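Local coordinates for protein Glucose/sorbosone dehydrogenases (Escherichia coli K12, PDB 2G8S) that belongs to the glucose/sorbosone dehydrogenase family, folds as a six-bladed beta-propeller of antiparallel sheets and binds a calcium ion, at residues P20-F25 / L68-L73; Q14-H19 / E342-L347; G275-N280 / R326-G331. One frame throughout, in Å; residues are numbered along the deposited sequence.

Contact 1: P20-F25 / L68-L73. With EDO (1,2-ethanediol), chain F.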
loop_
_atom_site.group_PDB
_atom_site.type_symbol
_atom_site.label_atom_id
_atom_site.label_comp_id
_atom_site.label_asym_id
_atom_site.label_seq_id
_atom_site.Cartn_x
_atom_site.Cartn_y
_atom_site.Cartn_z
ATOM N N PRO A 20 0.412 13.560 -1.413
ATOM C CA PRO A 20 -0.653 12.620 -1.762
ATOM C C PRO A 20 -0.190 11.203 -1.422
ATOM O O PRO A 20 1.005 10.917 -1.501
ATOM C CB PRO A 20 -0.793 12.799 -3.276
ATOM C CG PRO A 20 0.547 13.321 -3.721
ATOM C CD PRO A 20 1.011 14.195 -2.601
ATOM N N TRP A 21 -1.114 10.331 -1.032
ATOM C CA TRP A 21 -0.738 8.964 -0.673
ATOM C C TRP A 21 -1.317 7.913 -1.607
ATOM O O TRP A 21 -0.646 6.920 -1.920
ATOM C CB TRP A 21 -1.138 8.643 0.770
ATOM C CG TRP A 21 -0.268 7.576 1.433
ATOM C CD1 TRP A 21 0.924 7.775 2.057
ATOM C CD2 TRP A 21 -0.547 6.169 1.545
ATOM N NE1 TRP A 21 1.416 6.585 2.543
ATOM C CE2 TRP A 21 0.528 5.584 2.253
ATOM C CE3 TRP A 21 -1.601 5.347 1.120
ATOM C CZ2 TRP A 21 0.576 4.210 2.555
ATOM C CZ3 TRP A 21 -1.549 3.978 1.408
ATOM C CH2 TRP A 21 -0.468 3.428 2.115
ATOM N N ALA A 22 -2.562 8.120 -2.030
ATOM C CA ALA A 22 -3.258 7.136 -2.862
ATOM C C ALA A 22 -4.283 7.790 -3.754
ATOM O O ALA A 22 -4.696 8.931 -3.527
ATOM C CB ALA A 22 -3.932 6.076 -1.996
ATOM N N LEU A 23 -4.693 7.049 -4.778
ATOM C CA LEU A 23 -5.802 7.482 -5.614
ATOM C C LEU A 23 -6.767 6.338 -5.904
ATOM O O LEU A 23 -6.381 5.162 -5.884
ATOM C CB LEU A 23 -5.296 8.101 -6.917
ATOM C CG LEU A 23 -4.651 7.189 -7.959
ATOM C CD1 LEU A 23 -5.697 6.528 -8.858
ATOM C CD2 LEU A 23 -3.651 7.965 -8.804
ATOM N N ALA A 24 -8.013 6.702 -6.180
ATOM C CA ALA A 24 -9.030 5.747 -6.592
ATOM C C ALA A 24 -9.737 6.308 -7.803
ATOM O O ALA A 24 -10.197 7.447 -7.779
ATOM C CB ALA A 24 -10.021 5.490 -5.460
ATOM N N PHE A 25 -9.822 5.517 -8.863
ATOM C CA PHE A 25 -10.528 5.940 -10.067
ATOM C C PHE A 25 -12.019 5.795 -9.875
ATOM O O PHE A 25 -12.492 4.732 -9.466
ATOM C CB PHE A 25 -10.114 5.088 -11.272
ATOM C CG PHE A 25 -8.649 5.123 -11.567
ATOM C CD1 PHE A 25 -8.066 6.243 -12.155
ATOM C CD2 PHE A 25 -7.851 4.024 -11.271
ATOM C CE1 PHE A 25 -6.690 6.271 -12.438
ATOM C CE2 PHE A 25 -6.480 4.043 -11.546
ATOM C CZ PHE A 25 -5.904 5.173 -12.123
ATOM N N LEU A 68 -3.607 10.406 6.670
ATOM C CA LEU A 68 -4.637 9.770 5.842
ATOM C C LEU A 68 -3.913 8.984 4.767
ATOM O O LEU A 68 -3.074 9.539 4.053
ATOM C CB LEU A 68 -5.559 10.813 5.209
ATOM C CG LEU A 68 -6.709 10.255 4.373
ATOM C CD1 LEU A 68 -7.642 9.376 5.211
ATOM C CD2 LEU A 68 -7.464 11.400 3.712
ATOM N N LEU A 69 -4.224 7.691 4.683
ATOM C CA LEU A 69 -3.444 6.773 3.859
ATOM C C LEU A 69 -4.229 6.302 2.630
ATOM O O LEU A 69 -4.346 7.059 1.671
ATOM C CB LEU A 69 -2.869 5.628 4.709
ATOM C CG LEU A 69 -1.995 6.116 5.890
ATOM C CD1 LEU A 69 -1.649 4.944 6.804
ATOM C CD2 LEU A 69 -0.739 6.874 5.444
ATOM N N ASP A 70 -4.761 5.083 2.637
ATOM C CA ASP A 70 -5.352 4.558 1.401
ATOM C C ASP A 70 -6.782 5.021 1.178
ATOM O O ASP A 70 -7.507 5.316 2.128
ATOM C CB ASP A 70 -5.295 3.028 1.367
ATOM C CG ASP A 70 -4.997 2.484 -0.027
ATOM O OD1 ASP A 70 -5.033 3.264 -1.005
ATOM O OD2 ASP A 70 -4.703 1.276 -0.132
ATOM N N VAL A 71 -7.182 5.075 -0.094
ATOM C CA VAL A 71 -8.583 5.214 -0.455
ATOM C C VAL A 71 -8.863 4.167 -1.523
ATOM O O VAL A 71 -8.155 4.109 -2.529
ATOM C CB VAL A 71 -8.931 6.640 -0.970
ATOM C CG1 VAL A 71 -8.023 7.083 -2.126
ATOM C CG2 VAL A 71 -10.386 6.702 -1.394
ATOM N N VAL A 72 -9.868 3.328 -1.284
ATOM C CA VAL A 72 -10.199 2.239 -2.208
ATOM C C VAL A 72 -11.715 2.108 -2.321
ATOM O O VAL A 72 -12.411 2.134 -1.312
ATOM C CB VAL A 72 -9.580 0.874 -1.742
ATOM C CG1 VAL A 72 -9.925 -0.249 -2.721
ATOM C CG2 VAL A 72 -8.063 0.990 -1.559
ATOM N N LEU A 73 -12.227 1.955 -3.538
ATOM C CA LEU A 73 -13.663 1.747 -3.720
ATOM C C LEU A 73 -14.021 0.312 -3.369
ATOM O O LEU A 73 -13.254 -0.608 -3.665
ATOM C CB LEU A 73 -14.084 2.039 -5.162
ATOM C CG LEU A 73 -13.650 3.333 -5.838
ATOM C CD1 LEU A 73 -14.459 3.481 -7.111
ATOM C CD2 LEU A 73 -13.837 4.548 -4.960
HETATM C C1 EDO F . 0.866 3.973 -0.912
HETATM O O1 EDO F . 0.780 4.484 -2.239
HETATM C C2 EDO F . 1.997 2.960 -0.793
HETATM O O2 EDO F . 3.223 3.605 -1.163
HETATM O O HOH W 1 -7.412 2.952 -4.718
#
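Trp-21 reaches across to Leu-69 where the innermost strands of two successive propeller blades run side by side, nearly parallel, their axes 5.5 Å apart. CG of Trp-21 is anti to the backbone N (chi1 -153°), which swings the indole over strand 68-73. Leu-69 CD2 lies over the five-membered ring of Trp-21, 3.7 Å from its centroid, in a CH-pi contact. On the opposite face of the indole rests a 1,2-ethanediol, probably from the crystallisation liquor.

Leu-69 and Asp-70 form a classic beta bulge opposite Ser-86 of strand 82-90. Farther along, Ala-24 CB packs against Leu-73 CD2 at 4.0 Å and also meets Val-71 CG1, a methyl that touches Ala-22 CB as well. Asp-70 OD1 approaches Ala-22 CB to 3.2 Å, while OD2 is engaged by Arg-134 and the backbone N of Leu-135.

No direct hydrogen bond crosses between the strands. One water donates to Leu-23 O at 2.7 Å and to Val-71 O at 2.6 Å, satisfying both carbonyls, while Leu-68 O is buried with no partner in the model. Strands 20-25 and 68-73 thus cohere by apolar and aromatic packing, and beside them Thr-35 OG1 hydrogen-bonds Leu-69 O directly.

Contact 2: Q14-H19 / E342-L347. With EDO (1,2-ethanediol), chain H.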
loop_
_atom_site.group_PDB
_atom_site.type_symbol
_atom_site.label_atom_id
_atom_site.label_comp_id
_atom_site.label_asym_id
_atom_site.label_seq_id
_atom_site.Cartn_x
_atom_site.Cartn_y
_atom_site.Cartn_z
ATOM N N GLN A 14 -2.053 17.374 -12.256
ATOM C CA GLN A 14 -2.296 18.255 -11.122
ATOM C C GLN A 14 -1.000 18.434 -10.350
ATOM O O GLN A 14 -0.292 17.461 -10.095
ATOM C CB GLN A 14 -3.373 17.658 -10.210
ATOM C CG GLN A 14 -3.748 18.547 -9.015
ATOM C CD GLN A 14 -4.253 19.909 -9.449
ATOM O OE1 GLN A 14 -5.242 20.007 -10.172
ATOM N NE2 GLN A 14 -3.567 20.966 -9.023
ATOM N N ASP A 15 -0.679 19.680 -10.004
ATOM C CA ASP A 15 0.493 19.940 -9.173
ATOM C C ASP A 15 0.089 20.468 -7.801
ATOM O O ASP A 15 -1.106 20.492 -7.462
ATOM C CB ASP A 15 1.509 20.866 -9.874
ATOM C CG ASP A 15 0.932 22.230 -10.235
ATOM O OD1 ASP A 15 -0.108 22.633 -9.674
ATOM O OD2 ASP A 15 1.539 22.911 -11.090
ATOM N N LYS A 16 1.097 20.847 -7.008
ATOM C CA LYS A 16 0.911 21.416 -5.668
ATOM C C LYS A 16 0.069 20.520 -4.753
ATOM O O LYS A 16 -0.767 20.988 -3.973
ATOM C CB LYS A 16 0.361 22.849 -5.744
ATOM C CG LYS A 16 1.242 23.806 -6.563
ATOM C CD LYS A 16 1.063 25.265 -6.150
ATOM C CE LYS A 16 -0.404 25.676 -6.061
ATOM N NZ LYS A 16 -1.133 25.566 -7.352
ATOM N N LEU A 17 0.301 19.213 -4.842
ATOM C CA LEU A 17 -0.387 18.278 -3.955
ATOM C C LEU A 17 0.479 18.028 -2.731
ATOM O O LEU A 17 1.612 17.544 -2.853
ATOM C CB LEU A 17 -0.677 16.952 -4.667
ATOM C CG LEU A 17 -1.651 16.987 -5.851
ATOM C CD1 LEU A 17 -1.691 15.629 -6.508
ATOM C CD2 LEU A 17 -3.054 17.416 -5.436
ATOM N N ASP A 18 -0.046 18.351 -1.551
ATOM C CA ASP A 18 0.695 18.189 -0.304
ATOM C C ASP A 18 0.717 16.725 0.141
ATOM O O ASP A 18 -0.230 16.261 0.779
ATOM C CB ASP A 18 0.067 19.084 0.772
ATOM C CG ASP A 18 0.891 19.155 2.052
ATOM O OD1 ASP A 18 1.920 18.459 2.173
ATOM O OD2 ASP A 18 0.491 19.928 2.950
ATOM N N HIS A 19 1.788 16.015 -0.208
ATOM C CA HIS A 19 1.971 14.605 0.164
ATOM C C HIS A 19 0.765 13.699 -0.128
ATOM O O HIS A 19 0.183 13.101 0.786
ATOM C CB HIS A 19 2.424 14.503 1.619
ATOM C CG HIS A 19 3.810 15.015 1.828
ATOM N ND1 HIS A 19 4.087 16.349 2.045
ATOM C CD2 HIS A 19 5.007 14.380 1.788
ATOM C CE1 HIS A 19 5.394 16.504 2.169
ATOM N NE2 HIS A 19 5.974 15.329 2.008
ATOM N N GLU A 342 5.904 14.522 -2.256
ATOM C CA GLU A 342 6.531 15.833 -2.089
ATOM C C GLU A 342 5.535 16.848 -1.503
ATOM O O GLU A 342 4.318 16.643 -1.574
ATOM C CB GLU A 342 7.069 16.335 -3.438
ATOM C CG GLU A 342 8.025 15.384 -4.185
ATOM C CD GLU A 342 9.424 15.292 -3.588
ATOM O OE1 GLU A 342 9.734 16.028 -2.622
ATOM O OE2 GLU A 342 10.225 14.473 -4.097
ATOM N N SER A 343 6.061 17.921 -0.905
ATOM C CA SER A 343 5.237 19.019 -0.403
ATOM C C SER A 343 4.473 19.669 -1.550
ATOM O O SER A 343 3.300 20.032 -1.409
ATOM C CB SER A 343 6.113 20.062 0.295
ATOM O OG SER A 343 6.783 19.479 1.394
ATOM N N SER A 344 5.164 19.820 -2.681
ATOM C CA SER A 344 4.527 20.261 -3.915
ATOM C C SER A 344 4.479 19.074 -4.881
ATOM O O SER A 344 5.128 19.054 -5.941
ATOM C CB SER A 344 5.238 21.480 -4.515
ATOM O OG SER A 344 4.359 22.193 -5.371
ATOM N N GLY A 345 3.703 18.071 -4.483
ATOM C CA GLY A 345 3.562 16.826 -5.225
ATOM C C GLY A 345 2.709 16.936 -6.475
ATOM O O GLY A 345 2.045 17.948 -6.723
ATOM N N GLU A 346 2.743 15.874 -7.268
ATOM C CA GLU A 346 2.091 15.852 -8.572
ATOM C C GLU A 346 1.316 14.566 -8.789
ATOM O O GLU A 346 1.686 13.506 -8.268
ATOM C CB GLU A 346 3.133 15.969 -9.682
ATOM C CG GLU A 346 3.925 17.265 -9.729
ATOM C CD GLU A 346 5.172 17.097 -10.581
ATOM O OE1 GLU A 346 6.019 16.248 -10.232
ATOM O OE2 GLU A 346 5.303 17.792 -11.604
ATOM N N LEU A 347 0.252 14.679 -9.578
ATOM C CA LEU A 347 -0.406 13.546 -10.215
ATOM C C LEU A 347 0.042 13.561 -11.668
ATOM O O LEU A 347 -0.162 14.559 -12.372
ATOM C CB LEU A 347 -1.922 13.701 -10.133
ATOM C CG LEU A 347 -2.773 12.747 -10.981
ATOM C CD1 LEU A 347 -2.689 11.304 -10.478
ATOM C CD2 LEU A 347 -4.217 13.255 -11.009
HETATM C C1 EDO H . -3.903 21.286 -2.699
HETATM O O1 EDO H . -4.120 22.193 -1.616
HETATM C C2 EDO H . -3.505 19.913 -2.169
HETATM O O2 EDO H . -2.409 20.003 -1.248
HETATM O O HOH W 2 3.881 20.814 -7.745
HETATM O O HOH W 3 1.459 21.907 -1.822
#
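Gln-14 faces Leu-347 as an antiparallel hydrogen-bonded pair: Leu-347 N donates to Gln-14 O at 2.9 Å, whereas the return bond from Gln-14 N is weak. The side chain of Gln-14 bends forward along its own strand, and its NE2 donates to Asp-15 O at 3.0 Å. At Asp-15 the partner is Glu-346, whose carboxylate is taken by Arg-321.

Lys-16 has a left-handed backbone conformation (phi 55°, psi 40°), and with Leu-17 it faces Gly-345 in a G1 beta bulge that shifts the register by one residue. Lys-16 N is thereby turned off Gly-345 O and binds a water instead. This pairing is the closure of the propeller ring: the N-terminal strand 8-17 supplies the outermost strand of the sheet whose other three strands come from the C-terminal end of the chain.

Leu-17 N reaches Gly-345 O at 2.9 Å, and Gly-345 N donates back to Leu-17 O at 2.7 Å. Leu-17 CD1 lies 4.1 Å from Leu-347 CB on the same face of the sheet. Asp-18 N, past the strand, donates to O2 of a bound 1,2-ethanediol. His-19 N then donates to Glu-342 O at 2.9 Å, and that oxygen also lies over one face of the imidazole. In one of two modelled Asp-18 conformers, OD1 fixes the imidazole, taking a nearly straight (175°), in-plane bond from His-19 ND1 at 3.0 Å.

Contact 3: G275-N280 / R326-G331. With EDO (1,2-ethanediol), chain F.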
loop_
_atom_site.group_PDB
_atom_site.type_symbol
_atom_site.label_atom_id
_atom_site.label_comp_id
_atom_site.label_asym_id
_atom_site.label_seq_id
_atom_site.Cartn_x
_atom_site.Cartn_y
_atom_site.Cartn_z
ATOM N N GLY A 275 3.946 2.329 -3.969
ATOM C CA GLY A 275 2.804 1.799 -4.708
ATOM C C GLY A 275 3.210 1.031 -5.953
ATOM O O GLY A 275 4.172 1.421 -6.629
HETATM N N MSE A 276 2.475 -0.049 -6.239
HETATM C CA MSE A 276 2.745 -0.985 -7.347
HETATM C C MSE A 276 1.518 -1.180 -8.215
HETATM O O MSE A 276 0.394 -1.188 -7.703
HETATM C CB MSE A 276 3.017 -2.385 -6.819
HETATM C CG MSE A 276 4.128 -2.559 -5.892
HETATM SE SE MSE A 276 4.459 -4.380 -6.013
HETATM C CE MSE A 276 3.017 -5.132 -4.973
ATOM N N ALA A 277 1.733 -1.398 -9.506
ATOM C CA ALA A 277 0.641 -1.658 -10.439
ATOM C C ALA A 277 1.085 -2.650 -11.499
ATOM O O ALA A 277 2.140 -2.483 -12.120
ATOM C CB ALA A 277 0.204 -0.367 -11.101
ATOM N N PHE A 278 0.292 -3.696 -11.686
ATOM C CA PHE A 278 0.490 -4.607 -12.816
ATOM C C PHE A 278 -0.147 -3.998 -14.053
ATOM O O PHE A 278 -1.175 -3.314 -13.963
ATOM C CB PHE A 278 -0.177 -5.961 -12.536
ATOM C CG PHE A 278 0.451 -6.727 -11.404
ATOM C CD1 PHE A 278 1.590 -7.492 -11.621
ATOM C CD2 PHE A 278 -0.094 -6.684 -10.119
ATOM C CE1 PHE A 278 2.189 -8.198 -10.569
ATOM C CE2 PHE A 278 0.498 -7.376 -9.064
ATOM C CZ PHE A 278 1.634 -8.137 -9.290
ATOM N N TYR A 279 0.442 -4.291 -15.210
ATOM C CA TYR A 279 -0.049 -3.744 -16.473
ATOM C C TYR A 279 -0.496 -4.873 -17.397
ATOM O O TYR A 279 0.327 -5.686 -17.812
ATOM C CB TYR A 279 1.000 -2.858 -17.146
ATOM C CG TYR A 279 0.383 -2.048 -18.258
ATOM C CD1 TYR A 279 -0.067 -0.747 -18.034
ATOM C CD2 TYR A 279 0.220 -2.599 -19.527
ATOM C CE1 TYR A 279 -0.651 -0.012 -19.060
ATOM C CE2 TYR A 279 -0.354 -1.886 -20.547
ATOM C CZ TYR A 279 -0.788 -0.592 -20.315
ATOM O OH TYR A 279 -1.373 0.110 -21.337
ATOM N N ASN A 280 -1.800 -4.896 -17.686
ATOM C CA ASN A 280 -2.400 -5.989 -18.463
ATOM C C ASN A 280 -3.337 -5.475 -19.558
ATOM O O ASN A 280 -4.306 -6.141 -19.942
ATOM C CB ASN A 280 -3.145 -6.949 -17.532
ATOM C CG ASN A 280 -4.379 -6.319 -16.920
ATOM O OD1 ASN A 280 -4.501 -5.100 -16.868
ATOM N ND2 ASN A 280 -5.303 -7.152 -16.454
ATOM N N ARG A 326 5.407 8.020 -4.750
ATOM C CA ARG A 326 4.577 7.455 -3.693
ATOM C C ARG A 326 3.632 6.351 -4.180
ATOM O O ARG A 326 3.509 5.309 -3.528
ATOM C CB ARG A 326 3.786 8.577 -2.997
ATOM C CG ARG A 326 2.614 8.128 -2.112
ATOM C CD ARG A 326 3.004 7.126 -1.012
ATOM N NE ARG A 326 3.888 7.714 -0.020
ATOM C CZ ARG A 326 4.563 7.006 0.886
ATOM N NH1 ARG A 326 4.486 5.681 0.902
ATOM N NH2 ARG A 326 5.337 7.626 1.756
ATOM N N ASP A 327 2.945 6.571 -5.300
ATOM C CA ASP A 327 1.941 5.594 -5.748
ATOM C C ASP A 327 1.973 5.476 -7.255
ATOM O O ASP A 327 2.331 6.427 -7.958
ATOM C CB ASP A 327 0.517 5.956 -5.268
ATOM C CG ASP A 327 -0.391 4.727 -5.112
ATOM O OD1 ASP A 327 0.059 3.578 -5.340
ATOM O OD2 ASP A 327 -1.569 4.912 -4.738
ATOM N N VAL A 328 1.603 4.291 -7.729
ATOM C CA VAL A 328 1.567 3.971 -9.149
ATOM C C VAL A 328 0.324 3.116 -9.374
ATOM O O VAL A 328 0.103 2.131 -8.661
ATOM C CB VAL A 328 2.837 3.176 -9.602
ATOM C CG1 VAL A 328 2.766 2.866 -11.092
ATOM C CG2 VAL A 328 4.123 3.953 -9.290
ATOM N N ARG A 329 -0.479 3.503 -10.365
ATOM C CA ARG A 329 -1.715 2.785 -10.681
ATOM C C ARG A 329 -1.927 2.673 -12.171
ATOM O O ARG A 329 -1.589 3.579 -12.933
ATOM C CB ARG A 329 -2.922 3.499 -10.081
ATOM C CG ARG A 329 -3.004 3.428 -8.574
ATOM C CD ARG A 329 -3.411 2.039 -8.096
ATOM N NE ARG A 329 -4.673 1.603 -8.696
ATOM C CZ ARG A 329 -5.873 2.038 -8.324
ATOM N NH1 ARG A 329 -5.997 2.925 -7.342
ATOM N NH2 ARG A 329 -6.953 1.584 -8.939
ATOM N N THR A 330 -2.491 1.546 -12.584
ATOM C CA THR A 330 -2.849 1.369 -13.984
ATOM C C THR A 330 -4.291 1.810 -14.143
ATOM O O THR A 330 -5.189 1.261 -13.499
ATOM C CB THR A 330 -2.707 -0.094 -14.429
ATOM O OG1 THR A 330 -1.332 -0.478 -14.314
ATOM C CG2 THR A 330 -3.184 -0.273 -15.876
ATOM N N GLY A 331 -4.508 2.816 -14.990
ATOM C CA GLY A 331 -5.843 3.358 -15.194
ATOM C C GLY A 331 -6.720 2.502 -16.088
ATOM O O GLY A 331 -6.212 1.672 -16.846
HETATM C C1 EDO F . 0.866 3.973 -0.912
HETATM O O1 EDO F . 0.780 4.484 -2.239
HETATM C C2 EDO F . 1.997 2.960 -0.793
HETATM O O2 EDO F . 3.223 3.605 -1.163
#
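Thr-330 donates from OG1 to Phe-278 O at 2.9 Å, meeting the carbonyl from above its plane. With OG1 anti to the carbonyl carbon (chi1 -63°), the hydroxyl is turned to strand 275-279 and also lies beside Ala-277 CB, while the methyl CG2 packs on Tyr-279 CD1 at 3.8 Å; the two side chains cross at about a right angle. Ala-277 CB sits 4.1 Å from Val-328 CG1, continuing the apolar seam.

At the other end, Gly-275 N donates to Arg-326 O at 3.0 Å in a nearly straight bond (163°) that again comes from above the carbonyl plane. Arg-326 O also accepts from O2 of a bound 1,2-ethanediol, and Arg-326 NH1 donates to that same O2 at 3.2 Å, near the guanidinium plane; bends at chi2 and chi3 curl the arginine round to the diol. Asp-327 OD1 accepts from Val-328 N and lies 3.3 Å from Gly-275 CA, close packing against a residue with no side chain.

A second shell positions these groups. Asp-327 OD1 pairs with Arg-134, which should help to stabilise its negative charge, and Tyr-279 OH is bonded to Gly-334 O. Arg-326 and Asp-327 form a classic beta bulge facing Leu-339.

The two strands are the innermost of adjacent propeller blades and run nearly parallel. Phe-292 of strand 290-295 packs on Tyr-279 and Val-328, the Phe-278 ring packs on Ala-203 and Asn-205 of strand 198-205 in the preceding blade, and strand 20-25 of the next blade meets Asp-327 and Arg-329.

How the contacts relate
From the N terminus, strand 8-17 opens contact 2, which shuts only when the chain returns at 342-347, some 320 residues later. Contacts 1 and 3 both nest inside that long loop and follow each other in series without crossing. Contact 1 closes first, joining the blade begun by strand 20-25 to the next one, begun by strand 68-73. Contact 3 then joins the last two blades, and contact 2 completes the final sheet with the N-terminal strand. Strand 20-25 follows directly from 8-17 and meets strand 325-330: Ala-22 CA lies 3.4 Å from Asp-327 OD2, and one 1,2-ethanediol touches both contacts 1 and 3.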